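Local coordinates for protein putative diguanylate cyclase (GGDEF) with PAS/PAC domain (Rhodopseudomonas palustris, PDB 3LIF) that probably makes cyclic di-GMP from two GTP molecules through a GGDEF domain, the chain here being its extracellular double-PDC (Cache) sensor region, at residues A25-H30 and S151-T156; S168-H173 and L179-S184; M194-K199 and G207-V212. All coordinates share one frame; numbering follows the deposited sequence.

Interaction 1 (A25-H30 and S151-T156); sequences AEHATH and SEYFST
His27 of the long N-terminal helix reaches across with its imidazole to Tyr153 and Phe154 of the short helix 151-158. The two helices run nearly antiparallel (154°), their segment axes 12.0 Å apart at closest approach, and aromatic side chains bridge that gap. From CB, the His27 side chain leaves with CG anti to the backbone N (chi1 178°), which turns the ring out of its own helix and across to the other. ND1 of His27 comes first, 3.8 Å from Phe154 CE1. The next atom, CE1 of His27, lies 3.8 Å from Phe154 CD1, so that one edge of the imidazole points at the phenyl group. The two rings meet obliquely, neither a stack nor edge-to-face. At the tip, His27 NE2 lies 3.9 Å from Tyr153 CE2. The His27 and Tyr153 planes differ by only 17°, yet the rings are slid so far apart that they barely overlap. The Phe154 ring also turns its edge to the helix backbone, CE1 lying 4.3 Å from Ala28 CA. No hydrogen bond crosses the contact. Phe157, one turn further along helix 151-158, stacks on His27, and Thr31 of the N-terminal helix touches both Tyr153 and Phe154. This aromatic cluster packs the long N-terminal helix against the helix linking the two sheets; a long N-terminal helix alongside two PDC domains is the layout of double-PDC sensors.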
loop_
_atom_site.group_PDB
_atom_site.type_symbol
_atom_site.label_atom_id
_atom_site.label_comp_id
_atom_site.label_asym_id
_atom_site.label_seq_id
_atom_site.Cartn_x
_atom_site.Cartn_y
_atom_site.Cartn_z
ATOM N N ALA A 25 -0.937 4.542 10.987
ATOM C CA ALA A 25 0.134 5.072 10.154
ATOM C C ALA A 25 1.424 4.260 10.370
ATOM O O ALA A 25 2.152 3.921 9.431
ATOM C CB ALA A 25 0.368 6.512 10.472
ATOM N N GLU A 26 1.691 3.923 11.618
ATOM C CA GLU A 26 2.865 3.120 11.913
ATOM C C GLU A 26 2.775 1.730 11.404
ATOM O O GLU A 26 3.740 1.155 10.923
ATOM C CB GLU A 26 3.123 3.056 13.400
ATOM C CG GLU A 26 3.642 4.355 13.883
ATOM C CD GLU A 26 4.306 4.166 15.198
ATOM O OE1 GLU A 26 5.533 4.456 15.283
ATOM O OE2 GLU A 26 3.607 3.677 16.144
ATOM N N HIS A 27 1.625 1.148 11.565
ATOM C CA HIS A 27 1.462 -0.145 10.982
ATOM C C HIS A 27 1.840 -0.104 9.475
ATOM O O HIS A 27 2.448 -1.067 8.953
ATOM C CB HIS A 27 0.040 -0.536 11.133
ATOM C CG HIS A 27 -0.265 -1.840 10.531
ATOM N ND1 HIS A 27 -0.800 -1.963 9.269
ATOM C CD2 HIS A 27 -0.177 -3.090 11.032
ATOM C CE1 HIS A 27 -1.025 -3.236 9.013
ATOM N NE2 HIS A 27 -0.659 -3.943 10.067
ATOM N N ALA A 28 1.478 0.990 8.777
ATOM C CA ALA A 28 1.737 1.054 7.354
ATOM C C ALA A 28 3.226 1.160 7.254
ATOM O O ALA A 28 3.877 0.339 6.592
ATOM C CB ALA A 28 1.072 2.238 6.695
ATOM N N THR A 29 3.787 2.136 7.950
ATOM C CA THR A 29 5.222 2.275 7.886
ATOM C C THR A 29 5.920 0.936 8.130
ATOM O O THR A 29 6.760 0.514 7.353
ATOM C CB THR A 29 5.783 3.318 8.820
ATOM O OG1 THR A 29 5.267 4.620 8.476
ATOM C CG2 THR A 29 7.299 3.327 8.649
ATOM N N HIS A 30 5.564 0.241 9.184
ATOM C CA HIS A 30 6.282 -0.985 9.525
ATOM C C HIS A 30 6.066 -2.030 8.426
ATOM O O HIS A 30 7.010 -2.749 8.069
ATOM C CB HIS A 30 5.879 -1.580 10.906
ATOM C CG HIS A 30 6.276 -0.752 12.098
ATOM N ND1 HIS A 30 7.400 0.048 12.120
ATOM C CD2 HIS A 30 5.696 -0.624 13.321
ATOM C CE1 HIS A 30 7.481 0.652 13.294
ATOM N NE2 HIS A 30 6.460 0.259 14.039
ATOM N N SER A 151 -3.473 -6.920 -0.312
ATOM C CA SER A 151 -4.321 -5.951 0.349
ATOM C C SER A 151 -5.114 -6.545 1.544
ATOM O O SER A 151 -5.374 -5.841 2.530
ATOM C CB SER A 151 -5.198 -5.208 -0.648
ATOM O OG SER A 151 -6.060 -6.133 -1.293
ATOM N N GLU A 152 -5.433 -7.834 1.475
ATOM C CA GLU A 152 -6.090 -8.564 2.569
ATOM C C GLU A 152 -5.288 -8.454 3.895
ATOM O O GLU A 152 -5.835 -8.411 5.007
ATOM C CB GLU A 152 -6.303 -10.017 2.162
ATOM C CG GLU A 152 -7.019 -10.908 3.163
ATOM C CD GLU A 152 -7.501 -12.213 2.498
ATOM O OE1 GLU A 152 -7.932 -12.173 1.311
ATOM O OE2 GLU A 152 -7.433 -13.291 3.146
ATOM N N TYR A 153 -3.989 -8.354 3.799
ATOM C CA TYR A 153 -3.283 -8.181 5.004
ATOM C C TYR A 153 -3.769 -6.934 5.725
ATOM O O TYR A 153 -3.872 -6.939 6.962
ATOM C CB TYR A 153 -1.828 -8.001 4.707
ATOM C CG TYR A 153 -0.980 -7.819 5.892
ATOM C CD1 TYR A 153 -0.742 -8.886 6.771
ATOM C CD2 TYR A 153 -0.362 -6.586 6.138
ATOM C CE1 TYR A 153 0.101 -8.732 7.854
ATOM C CE2 TYR A 153 0.480 -6.400 7.235
ATOM C CZ TYR A 153 0.698 -7.493 8.065
ATOM O OH TYR A 153 1.486 -7.344 9.131
ATOM N N PHE A 154 -4.009 -5.843 5.000
ATOM C CA PHE A 154 -4.399 -4.614 5.664
ATOM C C PHE A 154 -5.883 -4.675 6.119
ATOM O O PHE A 154 -6.231 -4.277 7.243
ATOM C CB PHE A 154 -4.182 -3.408 4.764
ATOM C CG PHE A 154 -2.756 -2.995 4.635
ATOM C CD1 PHE A 154 -2.164 -2.183 5.597
ATOM C CD2 PHE A 154 -2.026 -3.354 3.510
ATOM C CE1 PHE A 154 -0.856 -1.782 5.480
ATOM C CE2 PHE A 154 -0.691 -2.957 3.369
ATOM C CZ PHE A 154 -0.105 -2.156 4.356
ATOM N N SER A 155 -6.758 -5.150 5.255
ATOM C CA SER A 155 -8.143 -5.116 5.638
ATOM C C SER A 155 -8.374 -5.999 6.863
ATOM O O SER A 155 -9.229 -5.746 7.683
ATOM C CB SER A 155 -9.047 -5.524 4.471
ATOM O OG SER A 155 -8.560 -6.674 3.835
ATOM N N THR A 156 -7.587 -7.044 7.012
ATOM C CA THR A 156 -7.778 -7.979 8.098
ATOM C C THR A 156 -7.348 -7.347 9.398
ATOM O O THR A 156 -7.980 -7.504 10.404
ATOM C CB THR A 156 -6.944 -9.200 7.766
ATOM O OG1 THR A 156 -7.709 -9.958 6.829
ATOM C CG2 THR A 156 -6.523 -10.048 8.997
#

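Interaction 2 (S168-H173 and L179-S184); sequences SISLLH and LIQWPS
Leu171 and Ile180 face each other as an antiparallel hydrogen-bonded pair, with Leu171 N giving a nearly straight bond to Ile180 O (2.8 Å, 175° at the hydrogen). Their side chains share one face of the sheet, where Leu171 CB lies 3.7 Å from Ile180 CG2. That methyl sits between the backbone N and the carbonyl carbon because CG1 is anti to N (chi1 -177°), which leads the longer branch away from Leu171. Ile169 and Trp182 form the next hydrogen-bonded pair, joined by Trp182 N to Ile169 O at 2.7 Å and by Ile169 N to Trp182 O at 2.8 Å. These strands make a beta hairpin at one side of the second PDC sheet, and near its turn the regular pairing gives way to a classic beta bulge. There Leu171 O accepts from two consecutive amides, Leu179 N at 3.0 Å and Ile180 N at 3.2 Å, the latter on a lone pair in the carbonyl plane. Leu179 CD1 then lies 3.6 Å from His173 N. On the other face, the non-hydrogen-bonded pair Ser170 and Gln181 brings the glutamine amide beside the hydroxyls of Ser168 and Ser170. Replacing Gln181 by a leucine would probably leave both serine hydroxyls facing a branched alkyl group that can neither donate nor accept a hydrogen bond. The peptide before Pro183 is cis, and Pro183 CB rests over the centre of the Trp182 ring. Further out, strand 232-239 pairs with the far edge of strand 168-173, bonding the backbones of Ser168, Ser170 and Leu172. Tyr158 of helix 151-158 packs on Ile169, Leu171 and Trp182, while the imidazole ND1 of His173 bonds to Asp175 N in the turn.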
loop_
_atom_site.group_PDB
_atom_site.type_symbol
_atom_site.label_atom_id
_atom_site.label_comp_id
_atom_site.label_asym_id
_atom_site.label_seq_id
_atom_site.Cartn_x
_atom_site.Cartn_y
_atom_site.Cartn_z
ATOM N N SER A 168 -14.872 2.995 9.750
ATOM C CA SER A 168 -14.241 2.950 8.439
ATOM C C SER A 168 -12.748 3.211 8.475
ATOM O O SER A 168 -12.294 4.177 9.081
ATOM C CB SER A 168 -14.830 4.010 7.578
ATOM O OG SER A 168 -14.352 3.806 6.277
ATOM N N ILE A 169 -11.962 2.376 7.815
ATOM C CA ILE A 169 -10.543 2.697 7.708
ATOM C C ILE A 169 -10.070 2.659 6.291
ATOM O O ILE A 169 -10.438 1.749 5.554
ATOM C CB ILE A 169 -9.729 1.735 8.503
ATOM C CG1 ILE A 169 -10.184 1.840 9.952
ATOM C CG2 ILE A 169 -8.277 2.054 8.372
ATOM C CD1 ILE A 169 -9.247 1.224 10.929
ATOM N N SER A 170 -9.238 3.612 5.900
ATOM C CA SER A 170 -8.683 3.576 4.542
ATOM C C SER A 170 -7.204 3.711 4.515
ATOM O O SER A 170 -6.596 4.417 5.369
ATOM C CB SER A 170 -9.216 4.714 3.716
ATOM O OG SER A 170 -10.585 4.522 3.624
ATOM N N LEU A 171 -6.618 3.102 3.491
ATOM C CA LEU A 171 -5.223 3.344 3.223
ATOM C C LEU A 171 -5.167 3.973 1.857
ATOM O O LEU A 171 -5.622 3.372 0.893
ATOM C CB LEU A 171 -4.451 2.039 3.260
ATOM C CG LEU A 171 -2.979 2.181 2.864
ATOM C CD1 LEU A 171 -2.250 3.055 3.788
ATOM C CD2 LEU A 171 -2.275 0.856 2.743
ATOM N N LEU A 172 -4.652 5.196 1.774
ATOM C CA LEU A 172 -4.570 5.865 0.490
ATOM C C LEU A 172 -3.176 6.322 0.100
ATOM O O LEU A 172 -2.261 6.418 0.937
ATOM C CB LEU A 172 -5.541 7.042 0.371
ATOM C CG LEU A 172 -6.972 6.773 0.835
ATOM C CD1 LEU A 172 -7.227 7.500 2.201
ATOM C CD2 LEU A 172 -7.966 7.204 -0.210
ATOM N N HIS A 173 -3.012 6.574 -1.196
ATOM C CA HIS A 173 -1.754 7.081 -1.642
ATOM C C HIS A 173 -1.858 8.571 -1.410
ATOM O O HIS A 173 -2.951 9.201 -1.524
ATOM C CB HIS A 173 -1.552 6.811 -3.110
ATOM C CG HIS A 173 -0.197 7.178 -3.599
ATOM N ND1 HIS A 173 0.158 8.487 -3.885
ATOM C CD2 HIS A 173 0.898 6.409 -3.869
ATOM C CE1 HIS A 173 1.415 8.505 -4.319
ATOM N NE2 HIS A 173 1.895 7.263 -4.287
ATOM N N LEU A 179 -5.787 2.526 -1.932
ATOM C CA LEU A 179 -5.225 1.144 -1.942
ATOM C C LEU A 179 -6.144 0.140 -1.260
ATOM O O LEU A 179 -6.359 -0.998 -1.703
ATOM C CB LEU A 179 -3.899 1.077 -1.197
ATOM C CG LEU A 179 -2.683 1.504 -1.999
ATOM C CD1 LEU A 179 -2.620 3.035 -1.976
ATOM C CD2 LEU A 179 -1.391 0.835 -1.440
ATOM N N ILE A 180 -6.652 0.525 -0.114
ATOM C CA ILE A 180 -7.622 -0.349 0.463
ATOM C C ILE A 180 -8.546 0.404 1.365
ATOM O O ILE A 180 -8.189 1.446 1.948
ATOM C CB ILE A 180 -7.011 -1.535 1.193
ATOM C CG1 ILE A 180 -8.172 -2.425 1.695
ATOM C CG2 ILE A 180 -6.074 -1.109 2.262
ATOM C CD1 ILE A 180 -9.190 -2.985 0.431
ATOM N N GLN A 181 -9.763 -0.097 1.432
ATOM C CA GLN A 181 -10.719 0.490 2.323
ATOM C C GLN A 181 -11.556 -0.564 3.081
ATOM O O GLN A 181 -12.020 -1.565 2.531
ATOM C CB GLN A 181 -11.477 1.600 1.574
ATOM C CG GLN A 181 -12.977 1.530 1.593
ATOM C CD GLN A 181 -13.544 1.743 2.965
ATOM O OE1 GLN A 181 -12.966 2.435 3.794
ATOM N NE2 GLN A 181 -14.651 1.117 3.218
ATOM N N TRP A 182 -11.633 -0.379 4.387
ATOM C CA TRP A 182 -12.452 -1.237 5.202
ATOM C C TRP A 182 -13.712 -0.456 5.709
ATOM O O TRP A 182 -13.589 0.683 6.202
ATOM C CB TRP A 182 -11.603 -1.855 6.331
ATOM C CG TRP A 182 -12.452 -2.570 7.333
ATOM C CD1 TRP A 182 -12.845 -2.107 8.570
ATOM C CD2 TRP A 182 -13.085 -3.839 7.166
ATOM N NE1 TRP A 182 -13.653 -3.027 9.186
ATOM C CE2 TRP A 182 -13.822 -4.099 8.348
ATOM C CE3 TRP A 182 -13.094 -4.794 6.138
ATOM C CZ2 TRP A 182 -14.568 -5.279 8.530
ATOM C CZ3 TRP A 182 -13.864 -5.988 6.314
ATOM C CH2 TRP A 182 -14.577 -6.210 7.502
ATOM N N PRO A 183 -14.923 -1.062 5.638
ATOM C CA PRO A 183 -15.307 -2.438 5.256
ATOM C C PRO A 183 -15.734 -2.635 3.772
ATOM O O PRO A 183 -15.928 -3.749 3.354
ATOM C CB PRO A 183 -16.550 -2.671 6.129
ATOM C CG PRO A 183 -17.210 -1.315 6.160
ATOM C CD PRO A 183 -16.069 -0.340 6.248
ATOM N N SER A 184 -15.901 -1.585 2.990
ATOM C CA SER A 184 -16.276 -1.774 1.611
ATOM C C SER A 184 -15.373 -2.739 0.854
ATOM O O SER A 184 -15.842 -3.407 0.007
ATOM C CB SER A 184 -16.269 -0.421 0.853
ATOM O OG SER A 184 -14.970 -0.119 0.339
#

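Interaction 3 (M194-K199 and G207-V212); sequences MVLFQK and GYYLTV
Tyr209 meets Val195 and Leu196 in a small, partly buried packing contact between an outermost strand of the second PDC sheet and the first turn of helix 195-203. The strand 206-212 follows that helix directly in the chain and, in the PDC fold, closes one side of the antiparallel five-stranded sheet. Together the two segments bury 133 Å², nearly half of it on the tyrosine. With CG between the backbone N and the carbonyl carbon (chi1 62°), the ring extends from the strand to the helix, and its hydroxyl reaches the first turn. Val195 also directs its CB toward the strand, and its CG1 lies 4.0 Å from Tyr209 CE1. The two side chains slide past each other in opposite directions, and the methyl approaches the ring obliquely. Leu196 is met differently, crossing the tyrosine at about a right angle with its CB 3.5 Å from Tyr209 OH. Behind this surface the helix start is held by its own backbone. Met194 is a selenomethionine at the N-cap position; Phe197 N donates to Met194 O at 2.9 Å, Gln198 N bonds to the same oxygen, and residues 196-199 form a wider, pi-type turn. On the strand side, backbone bonds from Gly207, Tyr209 and Thr211 tie the segment to strand 219-226. Tyr224 of that strand touches both Leu196 and Tyr209, while Ala200 extends the helical surface against Tyr209. Tyr208 faces the other way, onto Glu14, Met17 and Arg18 of the long N-terminal helix. No hydrogen bond joins the two segments, for although Tyr209 OH lies 3.2 Å from Leu196 N, the angle is too poor for one.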
loop_
_atom_site.group_PDB
_atom_site.type_symbol
_atom_site.label_atom_id
_atom_site.label_comp_id
_atom_site.label_asym_id
_atom_site.label_seq_id
_atom_site.Cartn_x
_atom_site.Cartn_y
_atom_site.Cartn_z
HETATM N N MSE A 194 -11.915 14.218 -2.828
HETATM C CA MSE A 194 -12.204 14.367 -1.409
HETATM C C MSE A 194 -11.536 15.649 -0.796
HETATM O O MSE A 194 -10.444 16.125 -1.193
HETATM C CB MSE A 194 -11.751 13.113 -0.604
HETATM C CG MSE A 194 -12.686 11.876 -0.575
HETATM SE SE MSE A 194 -11.713 10.531 0.311
HETATM C CE MSE A 194 -11.888 9.481 -1.257
ATOM N N VAL A 195 -12.201 16.149 0.218
ATOM C CA VAL A 195 -11.751 17.268 0.953
ATOM C C VAL A 195 -10.382 16.951 1.529
ATOM O O VAL A 195 -9.486 17.845 1.588
ATOM C CB VAL A 195 -12.781 17.567 2.106
ATOM C CG1 VAL A 195 -12.182 18.401 3.181
ATOM C CG2 VAL A 195 -14.012 18.266 1.517
ATOM N N LEU A 196 -10.230 15.714 2.013
ATOM C CA LEU A 196 -8.942 15.234 2.503
ATOM C C LEU A 196 -7.774 15.683 1.603
ATOM O O LEU A 196 -6.713 16.108 2.102
ATOM C CB LEU A 196 -8.973 13.717 2.471
ATOM C CG LEU A 196 -8.223 12.959 3.547
ATOM C CD1 LEU A 196 -7.816 11.604 2.964
ATOM C CD2 LEU A 196 -7.053 13.755 4.235
ATOM N N PHE A 197 -7.973 15.577 0.279
ATOM C CA PHE A 197 -6.906 15.931 -0.626
ATOM C C PHE A 197 -6.984 17.366 -1.135
ATOM O O PHE A 197 -5.929 17.984 -1.375
ATOM C CB PHE A 197 -6.749 14.907 -1.773
ATOM C CG PHE A 197 -6.456 13.508 -1.288
ATOM C CD1 PHE A 197 -5.152 13.112 -1.004
ATOM C CD2 PHE A 197 -7.486 12.593 -1.076
ATOM C CE1 PHE A 197 -4.873 11.833 -0.545
ATOM C CE2 PHE A 197 -7.219 11.299 -0.621
ATOM C CZ PHE A 197 -5.926 10.930 -0.321
ATOM N N GLN A 198 -8.194 17.906 -1.302
ATOM C CA GLN A 198 -8.338 19.276 -1.770
ATOM C C GLN A 198 -7.901 20.331 -0.725
ATOM O O GLN A 198 -7.245 21.312 -1.084
ATOM C CB GLN A 198 -9.739 19.532 -2.240
ATOM C CG GLN A 198 -10.140 18.705 -3.499
ATOM C CD GLN A 198 -9.256 19.007 -4.705
ATOM O OE1 GLN A 198 -8.706 18.119 -5.297
ATOM N NE2 GLN A 198 -9.151 20.278 -5.085
ATOM N N LYS A 199 -8.181 20.135 0.575
ATOM C CA LYS A 199 -7.862 21.202 1.554
ATOM C C LYS A 199 -7.093 20.692 2.797
ATOM O O LYS A 199 -6.076 21.271 3.200
ATOM C CB LYS A 199 -9.156 21.938 1.928
ATOM C CG LYS A 199 -9.994 22.477 0.713
ATOM C CD LYS A 199 -10.065 23.951 0.900
ATOM C CE LYS A 199 -9.850 24.827 -0.350
ATOM N NZ LYS A 199 -11.071 24.895 -1.162
ATOM N N GLY A 207 -4.822 16.552 11.018
ATOM C CA GLY A 207 -5.532 15.308 11.113
ATOM C C GLY A 207 -6.983 15.103 11.635
ATOM O O GLY A 207 -7.326 13.929 11.797
ATOM N N TYR A 208 -7.898 16.073 11.834
ATOM C CA TYR A 208 -9.293 15.629 12.262
ATOM C C TYR A 208 -10.511 16.509 11.971
ATOM O O TYR A 208 -10.492 17.642 12.327
ATOM C CB TYR A 208 -9.294 15.461 13.758
ATOM C CG TYR A 208 -10.512 14.836 14.400
ATOM C CD1 TYR A 208 -10.617 13.446 14.533
ATOM C CD2 TYR A 208 -11.521 15.637 14.966
ATOM C CE1 TYR A 208 -11.728 12.850 15.172
ATOM C CE2 TYR A 208 -12.647 15.068 15.605
ATOM C CZ TYR A 208 -12.738 13.667 15.711
ATOM O OH TYR A 208 -13.818 13.090 16.329
ATOM N N TYR A 209 -11.603 16.012 11.401
ATOM C CA TYR A 209 -12.681 16.940 11.002
ATOM C C TYR A 209 -13.976 16.283 10.569
ATOM O O TYR A 209 -14.068 15.071 10.468
ATOM C CB TYR A 209 -12.226 17.880 9.878
ATOM C CG TYR A 209 -11.849 17.168 8.605
ATOM C CD1 TYR A 209 -12.793 16.887 7.645
ATOM C CD2 TYR A 209 -10.541 16.751 8.382
ATOM C CE1 TYR A 209 -12.442 16.205 6.501
ATOM C CE2 TYR A 209 -10.193 16.066 7.239
ATOM C CZ TYR A 209 -11.132 15.799 6.297
ATOM O OH TYR A 209 -10.785 15.100 5.142
ATOM N N LEU A 210 -14.995 17.055 10.272
ATOM C CA LEU A 210 -16.267 16.408 10.024
ATOM C C LEU A 210 -16.516 16.320 8.549
ATOM O O LEU A 210 -16.242 17.248 7.862
ATOM C CB LEU A 210 -17.391 17.180 10.697
ATOM C CG LEU A 210 -18.753 16.523 10.443
ATOM C CD1 LEU A 210 -19.283 15.735 11.646
ATOM C CD2 LEU A 210 -19.766 17.600 9.976
ATOM N N THR A 211 -17.040 15.223 8.031
ATOM C CA THR A 211 -17.093 15.098 6.574
ATOM C C THR A 211 -18.104 14.041 6.142
ATOM O O THR A 211 -18.754 13.406 6.962
ATOM C CB THR A 211 -15.687 14.753 6.029
ATOM O OG1 THR A 211 -15.681 14.930 4.631
ATOM C CG2 THR A 211 -15.341 13.327 6.297
ATOM N N VAL A 212 -18.286 13.851 4.850
ATOM C CA VAL A 212 -19.263 12.878 4.411
ATOM C C VAL A 212 -18.511 11.686 3.796
ATOM O O VAL A 212 -17.644 11.858 2.971
ATOM C CB VAL A 212 -20.254 13.463 3.342
ATOM C CG1 VAL A 212 -21.204 12.379 2.860
ATOM C CG2 VAL A 212 -21.040 14.642 3.849
#

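In the fold
Interaction 2 is a buried contact held mainly by backbone hydrogen bonds of a hairpin, whereas interactions 1 and 3 are partly buried side-chain contacts without a hydrogen bond across them. Interaction 1 is aromatic and joins two helices; interaction 3 sets a lone tyrosine against aliphatic groups, with its centre about 20 Å from the centre of the chain. Phe154 links the first two, its CB 3.9 Å from Ile180 CG2 and its CZ 4.0 Å from Leu171 CD2. Interactions 2 and 3 reach opposite outermost strands of one sheet, 178-182 and 206-212, and touch where Leu172 CB lies 4.0 Å from Phe197 CZ. Interactions 1 and 3 do not meet, their nearest atoms being about 11 Å apart.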